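Local coordinates for protein amphiphysin (PDB 1URU) that probably senses or promotes membrane curvature during membrane traffic such as endocytosis, binding curved bilayers through its dimeric, crescent-shaped, coiled-coil BAR domain, at residues N47-S52 and N122-Q127; K58-Y63 and H111-Q116; Q96-A101 and A223-E228; K132-K137 and N186-D191. One frame throughout, in Å; residues are numbered along the deposited sequence.

How the interactions relate
The four contacts are strung along the elongated three-helix bundle of the BAR domain, and helix 92-156 takes part in all of them. Interactions 1 and 2 pair it with helix 35-84; interactions 3 and 4 pair it with helix 172-239. The hairpin between helices 35-84 and 92-156 places interaction 2 within the span of interaction 1; interaction 3 crosses both, and interaction 4 falls within the span of interaction 3. Between centres, interaction 1 is about 16 Å from interactions 2 and 4, and interactions 3 and 4 are about 55 Å apart. Interactions 1, 2 and 3 also adjoin the second subunit. Contacts so spread probably help keep the elongated dimer in shape.

Interaction 1: residues N47-S52 and N122-Q127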
loop_
_atom_site.group_PDB
_atom_site.type_symbol
_atom_site.label_atom_id
_atom_site.label_comp_id
_atom_site.label_asym_id
_atom_site.label_seq_id
_atom_site.Cartn_x
_atom_site.Cartn_y
_atom_site.Cartn_z
ATOM N N ASN A 47 -3.914 -0.830 32.488
ATOM C CA ASN A 47 -5.016 -0.591 31.577
ATOM C C ASN A 47 -4.577 0.276 30.404
ATOM O O ASN A 47 -4.914 -0.020 29.264
ATOM C CB ASN A 47 -6.164 0.108 32.306
ATOM C CG ASN A 47 -6.954 -0.816 33.209
ATOM O OD1 ASN A 47 -6.934 -2.034 33.075
ATOM N ND2 ASN A 47 -7.666 -0.222 34.142
ATOM N N ARG A 48 -3.822 1.333 30.696
ATOM C CA ARG A 48 -3.304 2.242 29.669
ATOM C C ARG A 48 -2.205 1.607 28.828
ATOM O O ARG A 48 -2.091 1.888 27.631
ATOM C CB ARG A 48 -2.758 3.540 30.291
ATOM C CG ARG A 48 -3.802 4.660 30.478
ATOM C CD ARG A 48 -3.336 5.908 31.291
ATOM N NE ARG A 48 -2.073 5.674 32.005
ATOM C CZ ARG A 48 -0.855 5.921 31.528
ATOM N NH1 ARG A 48 -0.684 6.446 30.316
ATOM N NH2 ARG A 48 0.207 5.627 32.264
ATOM N N GLN A 49 -1.384 0.774 29.464
ATOM C CA GLN A 49 -0.306 0.068 28.766
ATOM C C GLN A 49 -0.937 -0.939 27.797
ATOM O O GLN A 49 -0.508 -1.040 26.656
ATOM C CB GLN A 49 0.630 -0.632 29.763
ATOM C CG GLN A 49 1.850 -1.294 29.150
ATOM C CD GLN A 49 2.730 -2.030 30.170
ATOM O OE1 GLN A 49 2.349 -2.210 31.318
ATOM N NE2 GLN A 49 3.910 -2.440 29.742
ATOM N N GLN A 50 -1.976 -1.640 28.261
ATOM C CA GLN A 50 -2.707 -2.622 27.463
ATOM C C GLN A 50 -3.505 -1.985 26.322
ATOM O O GLN A 50 -3.596 -2.545 25.257
ATOM C CB GLN A 50 -3.650 -3.428 28.357
ATOM C CG GLN A 50 -4.601 -4.361 27.618
ATOM C CD GLN A 50 -5.413 -5.203 28.568
ATOM O OE1 GLN A 50 -6.018 -4.681 29.517
ATOM N NE2 GLN A 50 -5.433 -6.501 28.329
ATOM N N ALA A 51 -4.090 -0.823 26.549
ATOM C CA ALA A 51 -4.849 -0.127 25.509
ATOM C C ALA A 51 -3.916 0.361 24.407
ATOM O O ALA A 51 -4.304 0.394 23.246
ATOM C CB ALA A 51 -5.639 1.069 26.109
ATOM N N SER A 52 -2.694 0.737 24.795
ATOM C CA SER A 52 -1.684 1.267 23.862
ATOM C C SER A 52 -1.043 0.153 23.018
ATOM O O SER A 52 -0.746 0.366 21.856
ATOM C CB SER A 52 -0.578 2.045 24.604
ATOM O OG SER A 52 -1.069 3.221 25.236
ATOM N N ASN A 122 3.018 -9.207 19.015
ATOM C CA ASN A 122 1.917 -10.111 19.354
ATOM C C ASN A 122 2.205 -10.802 20.675
ATOM O O ASN A 122 1.280 -11.068 21.430
ATOM C CB ASN A 122 1.678 -11.170 18.255
ATOM C CG ASN A 122 1.017 -10.601 16.992
ATOM O OD1 ASN A 122 0.333 -9.584 17.013
ATOM N ND2 ASN A 122 1.230 -11.278 15.885
ATOM N N THR A 123 3.485 -11.060 20.953
ATOM C CA THR A 123 3.910 -11.703 22.205
ATOM C C THR A 123 3.820 -10.764 23.428
ATOM O O THR A 123 3.369 -11.157 24.499
ATOM C CB THR A 123 5.340 -12.232 22.050
ATOM O OG1 THR A 123 5.337 -13.369 21.189
ATOM C CG2 THR A 123 5.877 -12.782 23.334
ATOM N N TYR A 124 4.258 -9.532 23.243
ATOM C CA TYR A 124 4.215 -8.518 24.273
ATOM C C TYR A 124 2.777 -8.155 24.534
ATOM O O TYR A 124 2.363 -7.970 25.677
ATOM C CB TYR A 124 5.009 -7.294 23.822
ATOM C CG TYR A 124 4.797 -6.026 24.616
ATOM C CD1 TYR A 124 5.458 -5.807 25.838
ATOM C CD2 TYR A 124 3.960 -5.027 24.131
ATOM C CE1 TYR A 124 5.256 -4.616 26.562
ATOM C CE2 TYR A 124 3.759 -3.853 24.826
ATOM C CZ TYR A 124 4.408 -3.634 26.029
ATOM O OH TYR A 124 4.195 -2.423 26.662
ATOM N N THR A 125 2.006 -8.082 23.465
ATOM C CA THR A 125 0.595 -7.749 23.575
ATOM C C THR A 125 -0.224 -8.829 24.286
ATOM O O THR A 125 -1.222 -8.506 24.942
ATOM C CB THR A 125 0.024 -7.479 22.189
ATOM O OG1 THR A 125 0.660 -6.316 21.642
ATOM C CG2 THR A 125 -1.409 -7.079 22.281
ATOM N N GLY A 126 0.204 -10.091 24.150
ATOM C CA GLY A 126 -0.540 -11.247 24.637
ATOM C C GLY A 126 -0.363 -11.487 26.122
ATOM O O GLY A 126 -1.148 -12.211 26.749
ATOM N N GLN A 127 0.659 -10.882 26.712
ATOM C CA GLN A 127 0.866 -11.057 28.139
ATOM C C GLN A 127 -0.109 -10.238 28.968
ATOM O O GLN A 127 -0.304 -10.547 30.138
ATOM C CB GLN A 127 2.318 -10.793 28.537
ATOM C CG GLN A 127 2.758 -9.361 28.462
ATOM C CD GLN A 127 4.259 -9.218 28.289
ATOM O OE1 GLN A 127 5.012 -10.152 28.516
ATOM N NE2 GLN A 127 4.690 -8.039 27.881
HETATM O O HOH W 1 2.216 -0.867 25.871
#
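Q49 and Y124 carry this contact between helices 35-84 and 92-156, and its direct link is polar. The amide NE2 of Q49 donates to Y124 OH over 3.1 Å, with an N-H...O angle of 159°, and the phenol oxygen lies close to the amide plane. An extended side chain, with CG anti to the backbone N (chi1 -175°), carries the amide across to the tyrosine. The amide and ring planes are turned 57° apart. NE2 also donates to the carbonyl of L196, so the same nitrogen joins all three helices.

A water adds a second bridge. It gives a proton to Q49 O, 2.8 Å away, and lies 2.6 Å from Y124 OH at the ring's edge, in plane. The tyrosine hydroxyl is thus tied to both the side chain and the backbone of one residue.

Beyond these bonds the two side chains touch little, Q49 CG lying 3.6 Å from Y124 OH. Aromatic packing surrounds the link: the Y124 ring stacks with F203 and meets F128 edge-to-face. On the same helix as Q49, S52 bonds to E83 of the second subunit. A buried polar link set among aromatic packing here belongs to the long antiparallel coiled-coil core of the BAR-domain fold.

Interaction 2: residues K58-Y63 and H111-Q116; sequences KEFNNY and HKLGDQ
L113 projects from helix 92-156 toward two aromatic residues one turn apart on helix 35-84, F60 and Y63, and its branches are shared between them. The close-packed part across the segments is made by these three buried residues. CD2 of L113 lies 3.9 Å from F60 CZ, while its CD1 approaches Y63 CE2 at 3.8 Å. Both aromatic rings are carried across by the same first torsion, with CG anti to the backbone N (chi1 -173° for F60 and -177° for Y63). The backbone also takes part: L113 O lies at the edge of the F60 ring, in its plane, 3.5 Å from CE2. Within the two segments the closest CA atoms, those of F60 and L113, are 8.9 Å apart, so side chains rather than close backbones fill the interface. L211 of helix 172-239 covers both F60 and L113, and L77 of the second subunit packs on F60 and Y63.

The loose side is polar: K58 and H111 are exposed and do not meet across the two helices, and N61 is partly exposed. Intramolecular core and dimer interface therefore meet on the same aromatic residues, an arrangement in keeping with the BAR dimer, whose two three-helix coiled coils join into one bundle.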
loop_
_atom_site.group_PDB
_atom_site.type_symbol
_atom_site.label_atom_id
_atom_site.label_comp_id
_atom_site.label_asym_id
_atom_site.label_seq_id
_atom_site.Cartn_x
_atom_site.Cartn_y
_atom_site.Cartn_z
ATOM N N LYS A 58 -3.182 -3.502 16.374
ATOM C CA LYS A 58 -4.236 -3.217 15.404
ATOM C C LYS A 58 -3.676 -2.454 14.195
ATOM O O LYS A 58 -3.696 -2.964 13.077
ATOM C CB LYS A 58 -5.358 -2.419 16.088
ATOM C CG LYS A 58 -6.579 -2.194 15.245
ATOM C CD LYS A 58 -7.307 -0.881 15.590
ATOM C CE LYS A 58 -8.687 -0.803 14.907
ATOM N NZ LYS A 58 -9.738 -1.569 15.665
ATOM N N GLU A 59 -3.155 -1.257 14.433
ATOM C CA GLU A 59 -2.647 -0.415 13.353
ATOM C C GLU A 59 -1.540 -1.054 12.549
ATOM O O GLU A 59 -1.473 -0.876 11.346
ATOM C CB GLU A 59 -2.129 0.924 13.881
ATOM C CG GLU A 59 -3.149 1.738 14.666
ATOM C CD GLU A 59 -4.458 1.904 13.923
ATOM O OE1 GLU A 59 -4.439 2.042 12.669
ATOM O OE2 GLU A 59 -5.502 1.890 14.611
ATOM N N PHE A 60 -0.665 -1.793 13.216
ATOM C CA PHE A 60 0.452 -2.409 12.542
ATOM C C PHE A 60 -0.046 -3.557 11.666
ATOM O O PHE A 60 0.485 -3.803 10.598
ATOM C CB PHE A 60 1.520 -2.898 13.539
ATOM C CG PHE A 60 2.742 -3.385 12.868
ATOM C CD1 PHE A 60 3.571 -2.499 12.225
ATOM C CD2 PHE A 60 3.000 -4.727 12.763
ATOM C CE1 PHE A 60 4.702 -2.941 11.549
ATOM C CE2 PHE A 60 4.122 -5.189 12.078
ATOM C CZ PHE A 60 4.970 -4.295 11.464
ATOM N N ASN A 61 -1.065 -4.266 12.123
ATOM C CA ASN A 61 -1.661 -5.321 11.316
ATOM C C ASN A 61 -2.373 -4.731 10.099
ATOM O O ASN A 61 -2.400 -5.330 9.036
ATOM C CB ASN A 61 -2.610 -6.211 12.144
ATOM C CG ASN A 61 -1.875 -7.345 12.849
ATOM O OD1 ASN A 61 -2.122 -7.634 14.012
ATOM N ND2 ASN A 61 -0.968 -7.991 12.147
ATOM N N ASN A 62 -2.927 -3.543 10.270
ATOM C CA ASN A 62 -3.544 -2.825 9.171
ATOM C C ASN A 62 -2.457 -2.399 8.170
ATOM O O ASN A 62 -2.642 -2.526 6.979
ATOM C CB ASN A 62 -4.350 -1.632 9.698
ATOM C CG ASN A 62 -5.029 -0.860 8.588
ATOM O OD1 ASN A 62 -5.825 -1.423 7.833
ATOM N ND2 ASN A 62 -4.703 0.421 8.462
ATOM N N TYR A 63 -1.305 -1.960 8.685
ATOM C CA TYR A 63 -0.170 -1.546 7.865
ATOM C C TYR A 63 0.359 -2.699 7.045
ATOM O O TYR A 63 0.638 -2.544 5.871
ATOM C CB TYR A 63 0.933 -1.027 8.750
ATOM C CG TYR A 63 2.145 -0.498 8.034
ATOM C CD1 TYR A 63 2.054 0.615 7.213
ATOM C CD2 TYR A 63 3.399 -1.085 8.209
ATOM C CE1 TYR A 63 3.175 1.140 6.565
ATOM C CE2 TYR A 63 4.536 -0.571 7.560
ATOM C CZ TYR A 63 4.404 0.555 6.750
ATOM O OH TYR A 63 5.482 1.081 6.118
ATOM N N HIS A 111 8.310 -9.663 4.783
ATOM C CA HIS A 111 8.693 -10.806 5.628
ATOM C C HIS A 111 9.115 -10.241 6.974
ATOM O O HIS A 111 8.584 -10.626 8.026
ATOM C CB HIS A 111 9.813 -11.647 4.949
ATOM C CG HIS A 111 10.542 -12.613 5.856
ATOM N ND1 HIS A 111 10.037 -13.852 6.212
ATOM C CD2 HIS A 111 11.771 -12.538 6.425
ATOM C CE1 HIS A 111 10.913 -14.481 6.981
ATOM N NE2 HIS A 111 11.972 -13.704 7.129
ATOM N N LYS A 112 10.045 -9.295 6.919
ATOM C CA LYS A 112 10.574 -8.664 8.106
ATOM C C LYS A 112 9.452 -8.005 8.932
ATOM O O LYS A 112 9.517 -8.024 10.156
ATOM C CB LYS A 112 11.651 -7.651 7.730
ATOM C CG LYS A 112 12.935 -8.221 7.113
ATOM C CD LYS A 112 13.933 -7.086 6.905
ATOM C CE LYS A 112 15.231 -7.475 6.184
ATOM N NZ LYS A 112 15.685 -6.358 5.225
ATOM N N LEU A 113 8.418 -7.459 8.282
ATOM C CA LEU A 113 7.332 -6.792 9.013
ATOM C C LEU A 113 6.470 -7.826 9.737
ATOM O O LEU A 113 6.230 -7.708 10.929
ATOM C CB LEU A 113 6.440 -5.928 8.096
ATOM C CG LEU A 113 6.962 -4.639 7.466
ATOM C CD1 LEU A 113 5.896 -4.039 6.628
ATOM C CD2 LEU A 113 7.411 -3.641 8.490
ATOM N N GLY A 114 6.009 -8.842 9.013
ATOM C CA GLY A 114 5.136 -9.860 9.577
ATOM C C GLY A 114 5.802 -10.916 10.441
ATOM O O GLY A 114 5.099 -11.767 11.014
ATOM N N ASP A 115 7.131 -10.870 10.537
ATOM C CA ASP A 115 7.896 -11.861 11.276
ATOM C C ASP A 115 8.731 -11.192 12.361
ATOM O O ASP A 115 8.360 -11.232 13.530
ATOM C CB ASP A 115 8.779 -12.684 10.331
ATOM C CG ASP A 115 9.613 -13.725 11.058
ATOM O OD1 ASP A 115 10.277 -14.547 10.387
ATOM O OD2 ASP A 115 9.664 -13.807 12.295
ATOM N N GLN A 116 9.853 -10.579 11.977
ATOM C CA GLN A 116 10.747 -9.925 12.941
ATOM C C GLN A 116 10.043 -8.828 13.770
ATOM O O GLN A 116 10.244 -8.765 14.966
ATOM C CB GLN A 116 11.992 -9.354 12.238
ATOM C CG GLN A 116 13.129 -10.350 12.010
ATOM C CD GLN A 116 12.796 -11.433 10.967
ATOM O OE1 GLN A 116 12.609 -11.145 9.784
ATOM N NE2 GLN A 116 12.709 -12.680 11.419
#

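Interaction 3: residues Q96-A101 and A223-E228; sequences QAQTGA and AKIYSE
Q98 packs against I225 and E228, placing helix 92-156 beside helix 172-239. The short segments run nearly antiparallel at 165°, with their axes 9.9 Å apart at closest approach. At Q98 both backbone and side chain are engaged. Its carbonyl oxygen lies 3.5 Å from I225 CG2, and its CG is 3.7 Å from the same methyl, the two side chains lying alongside and running in opposing senses. A bend at chi2 (79°) then turns the amide over to E228, where Q98 OE1 is 3.4 Å from CG. This is contact with the aliphatic part of the glutamate: its carboxylate turns off from the contact, its plane 69° from that of the amide.

T99, next along, faces the other way and packs on M78 and C82 of helix 35-84. A turn beyond Q98, A101 closes the contact, its CB meeting the other branch of isoleucine, I225 CD1, at 3.4 Å. I225 thus spans the two, CG2 on Q98 and CD1 on A101.

On helix 172-239, neighbouring Y226 and S227 pack instead on E215 and Q216 of the second subunit. Across these segments the amide of Q98 rests on the CB and CG of E228 without a hydrogen bond between them, which implies cohesion through shape and dispersion more than directional bonding.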
loop_
_atom_site.group_PDB
_atom_site.type_symbol
_atom_site.label_atom_id
_atom_site.label_comp_id
_atom_site.label_asym_id
_atom_site.label_seq_id
_atom_site.Cartn_x
_atom_site.Cartn_y
_atom_site.Cartn_z
ATOM N N GLN A 96 14.026 -5.595 -17.054
ATOM C CA GLN A 96 13.595 -6.860 -16.487
ATOM C C GLN A 96 14.329 -7.070 -15.183
ATOM O O GLN A 96 13.718 -7.432 -14.190
ATOM C CB GLN A 96 13.921 -8.024 -17.402
ATOM C CG GLN A 96 13.221 -8.023 -18.732
ATOM C CD GLN A 96 11.719 -8.217 -18.620
ATOM O OE1 GLN A 96 11.247 -9.036 -17.827
ATOM N NE2 GLN A 96 10.965 -7.465 -19.420
ATOM N N ALA A 97 15.634 -6.800 -15.190
ATOM C CA ALA A 97 16.517 -7.142 -14.083
ATOM C C ALA A 97 16.247 -6.312 -12.841
ATOM O O ALA A 97 16.143 -6.836 -11.721
ATOM C CB ALA A 97 17.969 -6.972 -14.507
ATOM N N GLN A 98 16.133 -5.008 -13.052
ATOM C CA GLN A 98 15.992 -4.067 -11.959
ATOM C C GLN A 98 14.582 -4.160 -11.365
ATOM O O GLN A 98 14.341 -3.820 -10.214
ATOM C CB GLN A 98 16.284 -2.668 -12.465
ATOM C CG GLN A 98 17.006 -1.814 -11.458
ATOM C CD GLN A 98 18.478 -2.086 -11.370
ATOM O OE1 GLN A 98 19.116 -2.392 -12.365
ATOM N NE2 GLN A 98 19.033 -1.941 -10.174
ATOM N N THR A 99 13.665 -4.649 -12.177
ATOM C CA THR A 99 12.320 -4.975 -11.752
ATOM C C THR A 99 12.283 -6.186 -10.829
ATOM O O THR A 99 11.601 -6.160 -9.810
ATOM C CB THR A 99 11.498 -5.248 -13.005
ATOM O OG1 THR A 99 11.112 -3.998 -13.566
ATOM C CG2 THR A 99 10.188 -5.998 -12.714
ATOM N N GLY A 100 12.985 -7.256 -11.201
ATOM C CA GLY A 100 13.071 -8.441 -10.363
ATOM C C GLY A 100 13.718 -8.108 -9.020
ATOM O O GLY A 100 13.253 -8.558 -7.972
ATOM N N ALA A 101 14.765 -7.291 -9.049
ATOM C CA ALA A 101 15.415 -6.824 -7.836
ATOM C C ALA A 101 14.409 -6.201 -6.856
ATOM O O ALA A 101 14.501 -6.408 -5.637
ATOM C CB ALA A 101 16.508 -5.811 -8.192
ATOM N N ALA A 223 15.235 2.819 -3.441
ATOM C CA ALA A 223 15.603 4.100 -4.062
ATOM C C ALA A 223 16.709 3.928 -5.111
ATOM O O ALA A 223 16.610 4.424 -6.240
ATOM C CB ALA A 223 16.008 5.114 -3.021
ATOM N N LYS A 224 17.763 3.219 -4.715
ATOM C CA LYS A 224 18.844 2.823 -5.619
ATOM C C LYS A 224 18.321 2.150 -6.894
ATOM O O LYS A 224 18.902 2.318 -7.944
ATOM C CB LYS A 224 19.834 1.876 -4.916
ATOM C CG LYS A 224 20.732 2.534 -3.868
ATOM C CD LYS A 224 21.764 1.534 -3.307
ATOM C CE LYS A 224 22.249 1.950 -1.906
ATOM N NZ LYS A 224 22.858 0.803 -1.146
ATOM N N ILE A 225 17.239 1.390 -6.793
ATOM C CA ILE A 225 16.684 0.681 -7.940
ATOM C C ILE A 225 16.021 1.643 -8.895
ATOM O O ILE A 225 16.190 1.545 -10.115
ATOM C CB ILE A 225 15.620 -0.287 -7.478
ATOM C CG1 ILE A 225 16.266 -1.439 -6.726
ATOM C CG2 ILE A 225 14.736 -0.727 -8.681
ATOM C CD1 ILE A 225 15.595 -2.788 -6.953
ATOM N N TYR A 226 15.229 2.541 -8.323
ATOM C CA TYR A 226 14.478 3.502 -9.109
ATOM C C TYR A 226 15.388 4.523 -9.795
ATOM O O TYR A 226 15.014 4.988 -10.856
ATOM C CB TYR A 226 13.336 4.168 -8.298
ATOM C CG TYR A 226 12.044 3.351 -8.300
ATOM C CD1 TYR A 226 11.474 2.855 -7.121
ATOM C CD2 TYR A 226 11.417 3.048 -9.484
ATOM C CE1 TYR A 226 10.291 2.090 -7.150
ATOM C CE2 TYR A 226 10.263 2.303 -9.524
ATOM C CZ TYR A 226 9.697 1.829 -8.368
ATOM O OH TYR A 226 8.554 1.098 -8.492
ATOM N N SER A 227 16.570 4.854 -9.260
ATOM C CA SER A 227 17.458 5.758 -10.015
ATOM C C SER A 227 18.189 4.986 -11.089
ATOM O O SER A 227 18.562 5.548 -12.109
ATOM C CB SER A 227 18.442 6.551 -9.147
ATOM O OG SER A 227 19.263 5.731 -8.377
ATOM N N GLU A 228 18.399 3.696 -10.874
ATOM C CA GLU A 228 18.878 2.857 -11.961
ATOM C C GLU A 228 17.850 2.877 -13.104
ATOM O O GLU A 228 18.215 2.998 -14.267
ATOM C CB GLU A 228 19.154 1.422 -11.475
ATOM C CG GLU A 228 20.392 0.755 -12.072
ATOM C CD GLU A 228 21.647 1.622 -11.971
ATOM O OE1 GLU A 228 21.765 2.593 -12.765
ATOM O OE2 GLU A 228 22.518 1.337 -11.113
#

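Interaction 4: residues K132-K137 and N186-D191; sequences KKKVEK and NTELHD
K134 reaches from helix 92-156 to E188 on helix 172-239 and forms a salt bridge, NZ donating to OE1 over 3.0 Å. The lysine chain is extended, with CG anti to the backbone N (chi1 -163°), and meets the glutamate side chain at about a right angle. OE1 is approached on the anti side of the carboxylate, with the ammonium nitrogen 24° out of its plane. A second salt bridge, to E192 OE1 farther along the same helix, also holds K134 NZ. The lysine is therefore shared between two acidic groups, which would be expected to stabilise its positive charge. K137 NZ stays 6.9 Å from E188 OE1, too far for a direct ion pair, though its charge may still add to the local field.

Nearer the backbone, the lysine methylenes pack on L189. K134 CD lies 3.5 Å from L189 CD1, and the other leucine methyl, CD2, is 3.8 Å from K134 O. V135 makes a looser apolar contact, its CG2 lying 4.4 Å from L189 CG. A further polar tie between the same helices joins N186 OD1 to R138. The two segments cross at -140°, their nearest CA atoms being those of V135 and L189. Helix 35-84 completes the bundle from the third side, its L43 packing on V135 and its F39 on L189 and, edge-to-face, on H190.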
loop_
_atom_site.group_PDB
_atom_site.type_symbol
_atom_site.label_atom_id
_atom_site.label_comp_id
_atom_site.label_asym_id
_atom_site.label_seq_id
_atom_site.Cartn_x
_atom_site.Cartn_y
_atom_site.Cartn_z
ATOM N N LYS A 132 -4.492 -9.384 33.303
ATOM C CA LYS A 132 -5.833 -8.879 33.646
ATOM C C LYS A 132 -6.597 -9.985 34.376
ATOM O O LYS A 132 -7.259 -9.748 35.366
ATOM C CB LYS A 132 -6.573 -8.417 32.371
ATOM C CG LYS A 132 -7.948 -7.791 32.570
ATOM C CD LYS A 132 -8.434 -7.067 31.303
ATOM C CE LYS A 132 -9.661 -6.156 31.566
ATOM N NZ LYS A 132 -10.272 -5.602 30.314
ATOM N N LYS A 133 -6.465 -11.211 33.903
ATOM C CA LYS A 133 -7.090 -12.339 34.569
ATOM C C LYS A 133 -6.592 -12.477 36.006
ATOM O O LYS A 133 -7.386 -12.727 36.924
ATOM C CB LYS A 133 -6.825 -13.631 33.796
ATOM C CG LYS A 133 -7.834 -14.729 34.107
ATOM C CD LYS A 133 -7.688 -15.963 33.195
ATOM C CE LYS A 133 -8.281 -17.231 33.877
ATOM N NZ LYS A 133 -8.659 -18.294 32.885
ATOM N N LYS A 134 -5.286 -12.298 36.210
ATOM C CA LYS A 134 -4.730 -12.356 37.550
ATOM C C LYS A 134 -5.221 -11.212 38.427
ATOM O O LYS A 134 -5.448 -11.398 39.612
ATOM C CB LYS A 134 -3.221 -12.344 37.509
ATOM C CG LYS A 134 -2.590 -12.797 38.793
ATOM C CD LYS A 134 -1.102 -12.889 38.617
ATOM C CE LYS A 134 -0.398 -13.341 39.878
ATOM N NZ LYS A 134 0.857 -14.052 39.515
ATOM N N VAL A 135 -5.385 -10.027 37.862
ATOM C CA VAL A 135 -5.866 -8.906 38.648
ATOM C C VAL A 135 -7.309 -9.102 39.097
ATOM O O VAL A 135 -7.645 -8.781 40.230
ATOM C CB VAL A 135 -5.776 -7.614 37.879
ATOM C CG1 VAL A 135 -6.602 -6.531 38.556
ATOM C CG2 VAL A 135 -4.317 -7.189 37.747
ATOM N N GLU A 136 -8.153 -9.614 38.201
ATOM C CA GLU A 136 -9.557 -9.909 38.499
ATOM C C GLU A 136 -9.651 -11.052 39.519
ATOM O O GLU A 136 -10.617 -11.144 40.258
ATOM C CB GLU A 136 -10.332 -10.240 37.201
ATOM C CG GLU A 136 -10.672 -8.999 36.377
ATOM C CD GLU A 136 -10.970 -9.250 34.890
ATOM O OE1 GLU A 136 -10.260 -10.023 34.221
ATOM O OE2 GLU A 136 -11.913 -8.617 34.362
ATOM N N LYS A 137 -8.641 -11.915 39.565
ATOM C CA LYS A 137 -8.551 -12.906 40.634
ATOM C C LYS A 137 -8.187 -12.265 41.976
ATOM O O LYS A 137 -8.678 -12.684 42.994
ATOM C CB LYS A 137 -7.542 -14.000 40.301
ATOM C CG LYS A 137 -7.732 -15.254 41.123
ATOM C CD LYS A 137 -6.677 -16.327 40.784
ATOM C CE LYS A 137 -6.201 -17.095 42.039
ATOM N NZ LYS A 137 -4.775 -17.544 41.923
ATOM N N ASN A 186 -2.092 -10.343 46.071
ATOM C CA ASN A 186 -1.844 -8.906 46.223
ATOM C C ASN A 186 -0.365 -8.535 46.212
ATOM O O ASN A 186 0.030 -7.539 45.585
ATOM C CB ASN A 186 -2.451 -8.393 47.528
ATOM C CG ASN A 186 -2.262 -6.898 47.701
ATOM O OD1 ASN A 186 -2.646 -6.141 46.842
ATOM N ND2 ASN A 186 -1.668 -6.477 48.817
ATOM N N THR A 187 0.443 -9.338 46.903
ATOM C CA THR A 187 1.882 -9.085 47.006
ATOM C C THR A 187 2.567 -9.289 45.658
ATOM O O THR A 187 3.423 -8.486 45.254
ATOM C CB THR A 187 2.508 -9.983 48.098
ATOM O OG1 THR A 187 2.272 -9.395 49.382
ATOM C CG2 THR A 187 4.029 -10.029 47.999
ATOM N N GLU A 188 2.173 -10.362 44.973
ATOM C CA GLU A 188 2.701 -10.687 43.658
ATOM C C GLU A 188 2.357 -9.595 42.648
ATOM O O GLU A 188 3.177 -9.243 41.812
ATOM C CB GLU A 188 2.158 -12.026 43.172
ATOM C CG GLU A 188 2.980 -13.219 43.622
ATOM C CD GLU A 188 2.299 -14.548 43.323
ATOM O OE1 GLU A 188 1.476 -14.600 42.372
ATOM O OE2 GLU A 188 2.591 -15.545 44.032
ATOM N N LEU A 189 1.149 -9.055 42.734
ATOM C CA LEU A 189 0.729 -8.017 41.815
ATOM C C LEU A 189 1.406 -6.659 42.101
ATOM O O LEU A 189 1.630 -5.842 41.184
ATOM C CB LEU A 189 -0.801 -7.889 41.823
ATOM C CG LEU A 189 -1.628 -8.728 40.806
ATOM C CD1 LEU A 189 -0.793 -9.589 39.836
ATOM C CD2 LEU A 189 -2.638 -9.580 41.504
ATOM N N HIS A 190 1.739 -6.417 43.366
ATOM C CA HIS A 190 2.408 -5.179 43.739
ATOM C C HIS A 190 3.816 -5.091 43.155
ATOM O O HIS A 190 4.310 -4.002 42.937
ATOM C CB HIS A 190 2.416 -5.016 45.258
ATOM C CG HIS A 190 1.304 -4.167 45.757
ATOM N ND1 HIS A 190 1.247 -2.814 45.512
ATOM C CD2 HIS A 190 0.180 -4.478 46.442
ATOM C CE1 HIS A 190 0.140 -2.328 46.044
ATOM N NE2 HIS A 190 -0.531 -3.317 46.603
ATOM N N ASP A 191 4.435 -6.240 42.908
ATOM C CA ASP A 191 5.709 -6.332 42.193
ATOM C C ASP A 191 5.524 -6.561 40.695
ATOM O O ASP A 191 6.228 -5.966 39.874
ATOM C CB ASP A 191 6.541 -7.509 42.716
ATOM C CG ASP A 191 7.016 -7.332 44.170
ATOM O OD1 ASP A 191 6.997 -6.203 44.730
ATOM O OD2 ASP A 191 7.430 -8.311 44.818
#